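Local structure of citryl-spermidine/3,4-dihydroxybenzoyl-citryl-spermidine:spermidine ligase (Bacillus anthracis, 3TO3) at residues Y7-K10 / I11-I15; Y175-N178 / F179-Y183; A201-G204 / Y205-V209; S217-G220 / E221-E225. The protein catalyses the ATP-dependent condensation of spermidine with citryl-spermidine intermediates in the biosynthesis of petrobactin, a catecholate siderophore used in iron acquisition and virulence. All coordinates share one frame; numbering follows the deposited sequence.

Contact 1: residues Y7-K10 / I11-I15; sequences YHTK and ILKAI
The imidazole of His8 carries Leu12 over one face, with Leu12 CG above the ring. The closest approach is at one branch of the leucine: Leu12 CD1 lies 3.6 Å from His8 CE1. The two side chains cross at a slant one helical turn apart. CG of His8 stands anti to the backbone N (chi1 176°), whereas CG of Leu12 lies beside its own N (chi1 -79°). This pair of torsions brings the leucine branch back onto the ring. From the second subunit, Trp251 meets the same imidazole and its NE1 pairs with His8 NE2 in a hydrogen bond, while Tyr270 meets the ring edge-to-face.

On another side of the helix, Thr9 and Lys13 run side by side and point the same way. Thr9 CG2 touches Lys13 CE at 4.0 Å, so the methyl rests on the aliphatic part of an extended lysine. Ile11 CG1 sits 3.3 Å from Tyr7 O. Four i to i+4 backbone bonds underlie these contacts. The shortest is Ala14 N to Lys10 O, 2.8 Å; Leu12 N to His8 O is 3.1 Å and nearly straight (169°).

This is ordinary alpha-helical i/i+4 packing near the N-terminus, away from the ATP site. Tyr7, His8 and Ile11 press on helix 175-181, while Ile11, Lys13, Ala14 and Ile15 face helix 115-138. His8, Ile11, Leu12 and Ile15 meet the second subunit, so helix 6-15 forms part of the homodimer interface.

Contact 2: residues Y175-N178 / F179-Y183; sequences YRDN and FRYGY
Asp177 and Arg180 form a salt bridge three residues apart on helix 175-181. Arg180 NH2 gives a hydrogen bond to Asp177 OD1 at 3.2 Å, and NE adds a weak one to the same oxygen at 3.5 Å. The oxygen lies at the guanidinium edge, in its plane, but NH2 comes from above the carboxylate plane. The two planes are 70° apart. A bend at chi3 (-84°) turns the arginine end back to the aspartate. The other carboxylate oxygen, OD2, has a weak bond from Trp249.

Arg176 CG lies 3.7 Å from Arg180 NH1, yet the two arginines use different acids: Arg176 NH2 bridges to Asp5 and also bonds Tyr175 OH at 3.0 Å. Asn178 OD1 accepts from Arg170. In the backbone, Phe179 N bonds Tyr175 O and Arg180 N bonds Arg176 O. Tyr181 N meets Asp177 O at 2.8 Å. Gly182 N then bonds Asn178 O at 2.8 Å as the chain leaves the helix.

The rings of Tyr175 and Phe179 touch, Phe179 CE2 lying at the edge of the Tyr175 ring, 4.0 Å from Tyr175 CD1. Charged and aromatic groups interleave along the helix, with Arg180 CB 3.8 Å above the centre of the Tyr181 ring. With an acid beside each arginine, both positive charges are probably largely balanced, and the NH2 bond, with weak help from NE, probably restrains the Arg180 end.

Contact 3: residues A201-G204 / Y205-V209; sequences ATVG and YENEV
A type II beta turn runs from Gly204 to Asn207, with Glu206 at positive phi (58°). Its closing bond joins Asn207 N to Gly204 O at 3.0 Å, with an angle of 148° at the hydrogen. The donor stands 42° out of the carbonyl plane. The turn links strand 201-203 to helix 208-219 within the IucA/IucC family region.

Val203 is the main side chain of the contact. Its CG1 methyl reaches over the start of the helix and lies 3.4 Å from both Asn207 CB and Glu208 N. It also touches the aliphatic part of Glu208, with CG at 4.2 Å. A bend at chi2 turns the glutamate chain beyond that carbon. Val203, the last strand residue, thus packs through CG1 on the first helix residue, Glu208, and on Asn207.

Asn207 also approaches the turn through CB, which is 3.2 Å from Gly204 O. Its side chain and its backbone N thus lie near the same carbonyl. Tyr205 leads off in another direction, CG anti to the backbone N, and its ring rests near Lys482 and Met483.

Backbone bonds tie the strand and the start of the turn to the fold. Thr202 pairs with Met354 and Gly204 with Ser352, both on strand 345-355; Tyr205 pairs with Ala319. At the tip of the turn, Glu206 CG lies over the centre of the Tyr205 ring, 3.7 Å above its plane.

Contact 4: residues S217-G220 / E221-E225; sequences SEVG and ERKLE
Val219 meets Lys223 and Leu224 across the glycine that separates two helices. Its CG1 branch, anti to the backbone N (chi1 -167°), lies 3.7 Å from Lys223 CB and 4.2 Å from Leu224 CB. The valine and lysine side chains cross at about a right angle. Lys223 CB also sits 3.5 Å from Val219 O. The lysine departs from staggered geometry already at chi1 (-123°) and again at chi2 and chi3; chi4 is bent but staggered. Lys223 CD stays 4.1 Å from Val219 CG1, while the amino end leads away.

Glu221 folds back over the linker: its bend at chi2 (92°) puts Glu221 OE1 3.8 Å from Gly220 C. Its other oxygen, OE2, makes a long, weak ion pair with Lys216.

Gly220 is the first residue to leave the helix before it, with positive phi, and it is the N-cap of the next helix. At these backbone angles a CB would jam against Val219 O, which suits a residue without a side chain. Its carbonyl takes the first i to i+4 bond of that helix, from Leu224 N at 3.0 Å. Leu224 CB lies 3.2 Å from the same Gly220 O.

The contact is a helix-to-helix junction away from the ATP site. Helix 208-219 ends at Val219 and helix 221-232 starts at Glu221. Glu218, on the first of these, has a salt bridge to Arg295.

Contacts 1 and 2 form one packed unit, with centres 13 Å apart. Ile11 CG1 meets Tyr175 CD1 at 3.2 Å, and Tyr7 CD2 meets Phe179 CD2 at 3.3 Å. Both contacts also reach the second subunit. Contact 2 comes nearest the ATP site: Gly182 lies about 11 Å from the bound ATP, residue to ligand, and about 4 Å from the side chain of Met284, an ATP-binding residue. Contacts 3 and 4 lie at the two ends of helix 208-219, with centres 19 Å apart and no touch between them. They are away from the annotated sites. Contacts 2 and 4 stay about 18 Å apart at their nearest atoms.

Contact 1: residues Y7-K10 / I11-I15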
loop_
_atom_site.group_PDB
_atom_site.type_symbol
_atom_site.label_atom_id
_atom_site.label_comp_id
_atom_site.label_asym_id
_atom_site.label_seq_id
_atom_site.Cartn_x
_atom_site.Cartn_y
_atom_site.Cartn_z
ATOM N N TYR B 7 22.447 1.952 8.189
ATOM C CA TYR B 7 21.310 1.034 8.097
ATOM C C TYR B 7 21.115 0.604 6.650
ATOM O O TYR B 7 20.805 -0.575 6.370
ATOM C CB TYR B 7 20.040 1.636 8.708
ATOM C CG TYR B 7 20.110 1.650 10.215
ATOM C CD1 TYR B 7 20.476 2.800 10.911
ATOM C CD2 TYR B 7 19.869 0.493 10.943
ATOM C CE1 TYR B 7 20.565 2.803 12.303
ATOM C CE2 TYR B 7 19.956 0.485 12.332
ATOM C CZ TYR B 7 20.304 1.639 13.007
ATOM O OH TYR B 7 20.385 1.614 14.387
ATOM N N HIS B 8 21.354 1.546 5.735
ATOM C CA HIS B 8 21.330 1.236 4.321
ATOM C C HIS B 8 22.402 0.188 4.012
ATOM O O HIS B 8 22.134 -0.840 3.393
ATOM C CB HIS B 8 21.542 2.506 3.504
ATOM C CG HIS B 8 21.625 2.270 2.031
ATOM N ND1 HIS B 8 22.798 2.396 1.322
ATOM C CD2 HIS B 8 20.678 1.921 1.129
ATOM C CE1 HIS B 8 22.573 2.138 0.048
ATOM N NE2 HIS B 8 21.295 1.843 -0.095
ATOM N N THR B 9 23.612 0.435 4.487
ATOM C CA THR B 9 24.712 -0.500 4.277
ATOM C C THR B 9 24.415 -1.916 4.771
ATOM O O THR B 9 24.763 -2.892 4.101
ATOM C CB THR B 9 25.981 0.043 4.912
ATOM O OG1 THR B 9 26.245 1.317 4.326
ATOM C CG2 THR B 9 27.178 -0.892 4.683
ATOM N N LYS B 10 23.747 -2.022 5.920
ATOM C CA LYS B 10 23.372 -3.321 6.493
ATOM C C LYS B 10 22.427 -4.088 5.598
ATOM O O LYS B 10 22.618 -5.284 5.346
ATOM C CB LYS B 10 22.693 -3.155 7.859
ATOM C CG LYS B 10 23.628 -2.800 8.999
ATOM C CD LYS B 10 22.871 -2.795 10.321
ATOM C CE LYS B 10 23.762 -2.392 11.490
ATOM N NZ LYS B 10 24.781 -3.441 11.762
ATOM N N ILE B 11 21.384 -3.403 5.147
ATOM C CA ILE B 11 20.395 -4.025 4.291
ATOM C C ILE B 11 21.059 -4.608 3.063
ATOM O O ILE B 11 20.779 -5.763 2.673
ATOM C CB ILE B 11 19.345 -3.011 3.797
ATOM C CG1 ILE B 11 18.517 -2.551 4.955
ATOM C CG2 ILE B 11 18.367 -3.709 2.885
ATOM C CD1 ILE B 11 17.620 -3.641 5.393
ATOM N N LEU B 12 21.926 -3.811 2.437
ATOM C CA LEU B 12 22.597 -4.287 1.235
ATOM C C LEU B 12 23.487 -5.496 1.512
ATOM O O LEU B 12 23.422 -6.483 0.788
ATOM C CB LEU B 12 23.405 -3.181 0.585
ATOM C CG LEU B 12 22.554 -2.234 -0.234
ATOM C CD1 LEU B 12 23.464 -1.220 -0.932
ATOM C CD2 LEU B 12 21.781 -3.045 -1.244
ATOM N N LYS B 13 24.300 -5.426 2.566
ATOM C CA LYS B 13 25.125 -6.567 2.947
ATOM C C LYS B 13 24.264 -7.800 3.245
ATOM O O LYS B 13 24.611 -8.929 2.879
ATOM C CB LYS B 13 26.034 -6.225 4.134
ATOM C CG LYS B 13 27.197 -5.320 3.765
ATOM C CD LYS B 13 28.231 -5.240 4.892
ATOM C CE LYS B 13 29.336 -4.218 4.580
ATOM N NZ LYS B 13 30.088 -3.769 5.805
ATOM N N ALA B 14 23.135 -7.600 3.904
ATOM C CA ALA B 14 22.285 -8.748 4.207
ATOM C C ALA B 14 21.757 -9.388 2.931
ATOM O O ALA B 14 21.763 -10.616 2.798
ATOM C CB ALA B 14 21.129 -8.352 5.117
ATOM N N ILE B 15 21.287 -8.556 2.000
ATOM C CA ILE B 15 20.728 -9.075 0.756
ATOM C C ILE B 15 21.800 -9.777 -0.042
ATOM O O ILE B 15 21.514 -10.764 -0.721
ATOM C CB ILE B 15 20.127 -7.997 -0.173
ATOM C CG1 ILE B 15 18.960 -7.316 0.485
ATOM C CG2 ILE B 15 19.570 -8.658 -1.409
ATOM C CD1 ILE B 15 18.004 -8.316 1.038
#

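Contact 2: residues Y175-N178 / F179-Y183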
loop_
_atom_site.group_PDB
_atom_site.type_symbol
_atom_site.label_atom_id
_atom_site.label_comp_id
_atom_site.label_asym_id
_atom_site.label_seq_id
_atom_site.Cartn_x
_atom_site.Cartn_y
_atom_site.Cartn_z
ATOM N N TYR B 175 12.420 -1.065 4.722
ATOM C CA TYR B 175 13.509 -1.529 5.582
ATOM C C TYR B 175 13.721 -0.707 6.872
ATOM O O TYR B 175 14.025 -1.274 7.924
ATOM C CB TYR B 175 14.810 -1.710 4.814
ATOM C CG TYR B 175 15.669 -0.468 4.623
ATOM C CD1 TYR B 175 16.617 -0.092 5.574
ATOM C CD2 TYR B 175 15.585 0.285 3.462
ATOM C CE1 TYR B 175 17.433 1.030 5.380
ATOM C CE2 TYR B 175 16.388 1.399 3.260
ATOM C CZ TYR B 175 17.306 1.777 4.215
ATOM O OH TYR B 175 18.103 2.888 3.995
ATOM N N ARG B 176 13.540 0.609 6.786
ATOM C CA ARG B 176 13.834 1.495 7.903
ATOM C C ARG B 176 12.838 1.316 9.051
ATOM O O ARG B 176 13.230 1.146 10.199
ATOM C CB ARG B 176 13.896 2.938 7.418
ATOM C CG ARG B 176 14.721 3.851 8.294
ATOM C CD ARG B 176 15.141 5.108 7.535
ATOM N NE ARG B 176 16.323 4.856 6.726
ATOM C CZ ARG B 176 17.547 4.799 7.240
ATOM N NH1 ARG B 176 17.717 4.976 8.547
ATOM N NH2 ARG B 176 18.593 4.557 6.465
ATOM N N ASP B 177 11.545 1.325 8.732
ATOM C CA ASP B 177 10.529 0.979 9.708
ATOM C C ASP B 177 10.737 -0.427 10.265
ATOM O O ASP B 177 10.479 -0.687 11.444
ATOM C CB ASP B 177 9.130 1.098 9.100
ATOM C CG ASP B 177 8.625 2.545 9.060
ATOM O OD1 ASP B 177 9.032 3.372 9.919
ATOM O OD2 ASP B 177 7.808 2.843 8.165
ATOM N N ASN B 178 11.198 -1.338 9.418
ATOM C CA ASN B 178 11.400 -2.709 9.868
ATOM C C ASN B 178 12.475 -2.752 10.970
ATOM O O ASN B 178 12.292 -3.412 12.017
ATOM C CB ASN B 178 11.783 -3.644 8.702
ATOM C CG ASN B 178 11.811 -5.072 9.124
ATOM O OD1 ASN B 178 10.777 -5.594 9.610
ATOM N ND2 ASN B 178 12.994 -5.716 9.024
ATOM N N PHE B 179 13.587 -2.052 10.716
ATOM C CA PHE B 179 14.632 -1.844 11.710
ATOM C C PHE B 179 14.087 -1.222 13.004
ATOM O O PHE B 179 14.521 -1.582 14.095
ATOM C CB PHE B 179 15.725 -0.952 11.169
ATOM C CG PHE B 179 16.810 -1.690 10.451
ATOM C CD1 PHE B 179 17.210 -2.939 10.856
ATOM C CD2 PHE B 179 17.431 -1.127 9.368
ATOM C CE1 PHE B 179 18.219 -3.607 10.171
ATOM C CE2 PHE B 179 18.432 -1.794 8.694
ATOM C CZ PHE B 179 18.824 -3.032 9.097
ATOM N N ARG B 180 13.154 -0.286 12.881
ATOM C CA ARG B 180 12.668 0.411 14.055
ATOM C C ARG B 180 11.733 -0.440 14.897
ATOM O O ARG B 180 11.858 -0.492 16.106
ATOM C CB ARG B 180 11.974 1.729 13.666
ATOM C CG ARG B 180 12.921 2.870 13.342
ATOM C CD ARG B 180 12.197 4.248 13.272
ATOM N NE ARG B 180 11.589 4.493 11.964
ATOM C CZ ARG B 180 12.138 5.213 10.985
ATOM N NH1 ARG B 180 13.326 5.793 11.159
ATOM N NH2 ARG B 180 11.491 5.355 9.823
ATOM N N TYR B 181 10.716 -0.997 14.252
ATOM C CA TYR B 181 9.687 -1.742 14.955
ATOM C C TYR B 181 9.712 -3.260 14.938
ATOM O O TYR B 181 8.943 -3.884 15.676
ATOM C CB TYR B 181 8.326 -1.234 14.490
ATOM C CG TYR B 181 8.279 0.241 14.624
ATOM C CD1 TYR B 181 8.342 0.840 15.889
ATOM C CD2 TYR B 181 8.202 1.053 13.509
ATOM C CE1 TYR B 181 8.330 2.232 16.030
ATOM C CE2 TYR B 181 8.174 2.447 13.634
ATOM C CZ TYR B 181 8.236 3.029 14.891
ATOM O OH TYR B 181 8.226 4.397 15.002
ATOM N N GLY B 182 10.607 -3.860 14.149
ATOM C CA GLY B 182 10.627 -5.310 14.041
ATOM C C GLY B 182 11.093 -5.859 15.379
ATOM O O GLY B 182 12.038 -5.339 15.996
ATOM N N TYR B 183 10.411 -6.892 15.851
ATOM C CA TYR B 183 10.659 -7.392 17.180
ATOM C C TYR B 183 12.078 -7.966 17.328
ATOM O O TYR B 183 12.599 -8.055 18.438
ATOM C CB TYR B 183 9.585 -8.413 17.581
ATOM C CG TYR B 183 9.729 -9.818 16.995
ATOM C CD1 TYR B 183 10.670 -10.720 17.506
ATOM C CD2 TYR B 183 8.892 -10.261 15.966
ATOM C CE1 TYR B 183 10.793 -12.027 16.988
ATOM C CE2 TYR B 183 8.999 -11.564 15.442
ATOM C CZ TYR B 183 9.954 -12.438 15.954
ATOM O OH TYR B 183 10.070 -13.713 15.434
#

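Contact 3: residues A201-G204 / Y205-V209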
loop_
_atom_site.group_PDB
_atom_site.type_symbol
_atom_site.label_atom_id
_atom_site.label_comp_id
_atom_site.label_asym_id
_atom_site.label_seq_id
_atom_site.Cartn_x
_atom_site.Cartn_y
_atom_site.Cartn_z
ATOM N N ALA B 201 -15.865 6.826 21.314
ATOM C CA ALA B 201 -14.923 6.003 22.070
ATOM C C ALA B 201 -15.683 5.276 23.159
ATOM O O ALA B 201 -16.598 5.847 23.747
ATOM C CB ALA B 201 -13.838 6.860 22.664
ATOM N N THR B 202 -15.333 4.014 23.393
ATOM C CA THR B 202 -15.898 3.228 24.484
ATOM C C THR B 202 -14.846 2.358 25.145
ATOM O O THR B 202 -13.923 1.860 24.528
ATOM C CB THR B 202 -16.989 2.225 24.043
ATOM O OG1 THR B 202 -16.565 1.566 22.845
ATOM C CG2 THR B 202 -18.315 2.910 23.800
ATOM N N VAL B 203 -15.027 2.187 26.432
ATOM C CA VAL B 203 -14.335 1.204 27.216
ATOM C C VAL B 203 -14.984 -0.135 26.874
ATOM O O VAL B 203 -16.072 -0.172 26.295
ATOM C CB VAL B 203 -14.544 1.624 28.656
ATOM C CG1 VAL B 203 -14.761 0.444 29.585
ATOM C CG2 VAL B 203 -13.422 2.582 29.071
ATOM N N GLY B 204 -14.297 -1.230 27.150
ATOM C CA GLY B 204 -14.883 -2.544 26.950
ATOM C C GLY B 204 -16.161 -2.776 27.765
ATOM O O GLY B 204 -16.413 -2.098 28.755
ATOM N N TYR B 205 -16.957 -3.757 27.357
ATOM C CA TYR B 205 -18.225 -4.037 28.011
ATOM C C TYR B 205 -17.995 -4.214 29.518
ATOM O O TYR B 205 -17.151 -5.027 29.941
ATOM C CB TYR B 205 -18.839 -5.316 27.404
ATOM C CG TYR B 205 -20.189 -5.716 27.973
ATOM C CD1 TYR B 205 -21.321 -4.919 27.764
ATOM C CD2 TYR B 205 -20.338 -6.890 28.705
ATOM C CE1 TYR B 205 -22.563 -5.267 28.285
ATOM C CE2 TYR B 205 -21.581 -7.257 29.236
ATOM C CZ TYR B 205 -22.688 -6.440 29.013
ATOM O OH TYR B 205 -23.911 -6.783 29.532
ATOM N N GLU B 206 -18.737 -3.428 30.312
ATOM C CA GLU B 206 -18.740 -3.500 31.776
ATOM C C GLU B 206 -17.367 -3.294 32.405
ATOM O O GLU B 206 -17.127 -3.713 33.533
ATOM C CB GLU B 206 -19.301 -4.842 32.245
ATOM C CG GLU B 206 -20.800 -4.966 32.021
ATOM C CD GLU B 206 -21.370 -6.259 32.586
ATOM O OE1 GLU B 206 -22.611 -6.451 32.481
ATOM O OE2 GLU B 206 -20.570 -7.080 33.117
ATOM N N ASN B 207 -16.483 -2.642 31.663
ATOM C CA ASN B 207 -15.103 -2.413 32.077
ATOM C C ASN B 207 -14.831 -1.022 32.675
ATOM O O ASN B 207 -13.709 -0.721 33.032
ATOM C CB ASN B 207 -14.161 -2.681 30.891
ATOM C CG ASN B 207 -12.714 -2.843 31.318
ATOM O OD1 ASN B 207 -12.383 -3.649 32.195
ATOM N ND2 ASN B 207 -11.850 -2.052 30.721
ATOM N N GLU B 208 -15.842 -0.168 32.756
ATOM C CA GLU B 208 -15.641 1.201 33.262
ATOM C C GLU B 208 -14.861 1.341 34.581
ATOM O O GLU B 208 -13.969 2.177 34.682
ATOM C CB GLU B 208 -16.966 1.971 33.365
ATOM C CG GLU B 208 -17.751 2.026 32.073
ATOM C CD GLU B 208 -18.698 0.837 31.865
ATOM O OE1 GLU B 208 -18.638 -0.155 32.643
ATOM O OE2 GLU B 208 -19.515 0.917 30.906
ATOM N N VAL B 209 -15.177 0.548 35.593
ATOM C CA VAL B 209 -14.470 0.731 36.849
ATOM C C VAL B 209 -13.001 0.319 36.740
ATOM O O VAL B 209 -12.112 1.020 37.205
ATOM C CB VAL B 209 -15.164 0.009 38.020
ATOM C CG1 VAL B 209 -14.326 0.152 39.293
ATOM C CG2 VAL B 209 -16.574 0.581 38.225
#

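Contact 4: residues S217-G220 / E221-E225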
loop_
_atom_site.group_PDB
_atom_site.type_symbol
_atom_site.label_atom_id
_atom_site.label_comp_id
_atom_site.label_asym_id
_atom_site.label_seq_id
_atom_site.Cartn_x
_atom_site.Cartn_y
_atom_site.Cartn_z
ATOM N N SER B 217 -2.717 4.172 36.917
ATOM C CA SER B 217 -1.383 3.579 36.915
ATOM C C SER B 217 -0.632 3.807 35.616
ATOM O O SER B 217 0.556 4.075 35.612
ATOM C CB SER B 217 -1.506 2.074 37.116
ATOM O OG SER B 217 -2.640 1.752 37.896
ATOM N N GLU B 218 -1.322 3.675 34.500
ATOM C CA GLU B 218 -0.632 3.677 33.223
ATOM C C GLU B 218 -0.169 5.070 32.783
ATOM O O GLU B 218 0.893 5.210 32.186
ATOM C CB GLU B 218 -1.481 2.983 32.140
ATOM C CG GLU B 218 -1.684 1.512 32.418
ATOM C CD GLU B 218 -0.341 0.791 32.590
ATOM O OE1 GLU B 218 0.489 0.844 31.642
ATOM O OE2 GLU B 218 -0.105 0.206 33.677
ATOM N N VAL B 219 -1.014 6.076 32.967
ATOM C CA VAL B 219 -0.625 7.471 32.768
ATOM C C VAL B 219 0.052 8.166 33.971
ATOM O O VAL B 219 1.085 8.826 33.832
ATOM C CB VAL B 219 -1.856 8.263 32.333
ATOM C CG1 VAL B 219 -1.456 9.622 31.803
ATOM C CG2 VAL B 219 -2.629 7.466 31.279
ATOM N N GLY B 220 -0.519 7.968 35.158
ATOM C CA GLY B 220 -0.130 8.687 36.350
ATOM C C GLY B 220 -1.100 9.820 36.642
ATOM O O GLY B 220 -1.612 10.439 35.719
ATOM N N GLU B 221 -1.339 10.125 37.913
ATOM C CA GLU B 221 -2.297 11.179 38.221
ATOM C C GLU B 221 -1.783 12.518 37.742
ATOM O O GLU B 221 -2.562 13.356 37.305
ATOM C CB GLU B 221 -2.597 11.279 39.717
ATOM C CG GLU B 221 -3.487 10.198 40.268
ATOM C CD GLU B 221 -2.692 9.034 40.803
ATOM O OE1 GLU B 221 -1.598 8.767 40.256
ATOM O OE2 GLU B 221 -3.155 8.398 41.777
ATOM N N ARG B 222 -0.472 12.721 37.834
ATOM C CA ARG B 222 0.097 14.017 37.507
ATOM C C ARG B 222 -0.079 14.283 36.021
ATOM O O ARG B 222 -0.572 15.350 35.622
ATOM C CB ARG B 222 1.576 14.093 37.892
ATOM C CG ARG B 222 2.185 15.502 37.819
ATOM C CD ARG B 222 3.707 15.449 37.943
ATOM N NE ARG B 222 4.226 16.263 39.045
ATOM C CZ ARG B 222 5.422 16.093 39.612
ATOM N NH1 ARG B 222 6.233 15.123 39.190
ATOM N NH2 ARG B 222 5.808 16.891 40.606
ATOM N N LYS B 223 0.321 13.301 35.214
ATOM C CA LYS B 223 0.246 13.416 33.766
ATOM C C LYS B 223 -1.209 13.558 33.329
ATOM O O LYS B 223 -1.543 14.430 32.523
ATOM C CB LYS B 223 0.888 12.204 33.098
ATOM C CG LYS B 223 2.008 12.561 32.147
ATOM C CD LYS B 223 1.893 11.769 30.849
ATOM C CE LYS B 223 3.157 10.963 30.533
ATOM N NZ LYS B 223 4.399 11.805 30.578
ATOM N N LEU B 224 -2.073 12.710 33.882
ATOM C CA LEU B 224 -3.483 12.690 33.514
ATOM C C LEU B 224 -4.091 14.036 33.827
ATOM O O LEU B 224 -4.970 14.518 33.107
ATOM C CB LEU B 224 -4.225 11.588 34.266
ATOM C CG LEU B 224 -5.546 11.006 33.738
ATOM C CD1 LEU B 224 -5.621 10.918 32.213
ATOM C CD2 LEU B 224 -5.789 9.628 34.347
ATOM N N GLU B 225 -3.601 14.655 34.891
ATOM C CA GLU B 225 -4.135 15.930 35.320
ATOM C C GLU B 225 -3.702 16.943 34.287
ATOM O O GLU B 225 -4.457 17.822 33.904
ATOM C CB GLU B 225 -3.610 16.304 36.714
ATOM C CG GLU B 225 -4.286 17.514 37.347
ATOM C CD GLU B 225 -4.035 17.609 38.858
ATOM O OE1 GLU B 225 -4.421 18.639 39.472
ATOM O OE2 GLU B 225 -3.459 16.652 39.434
#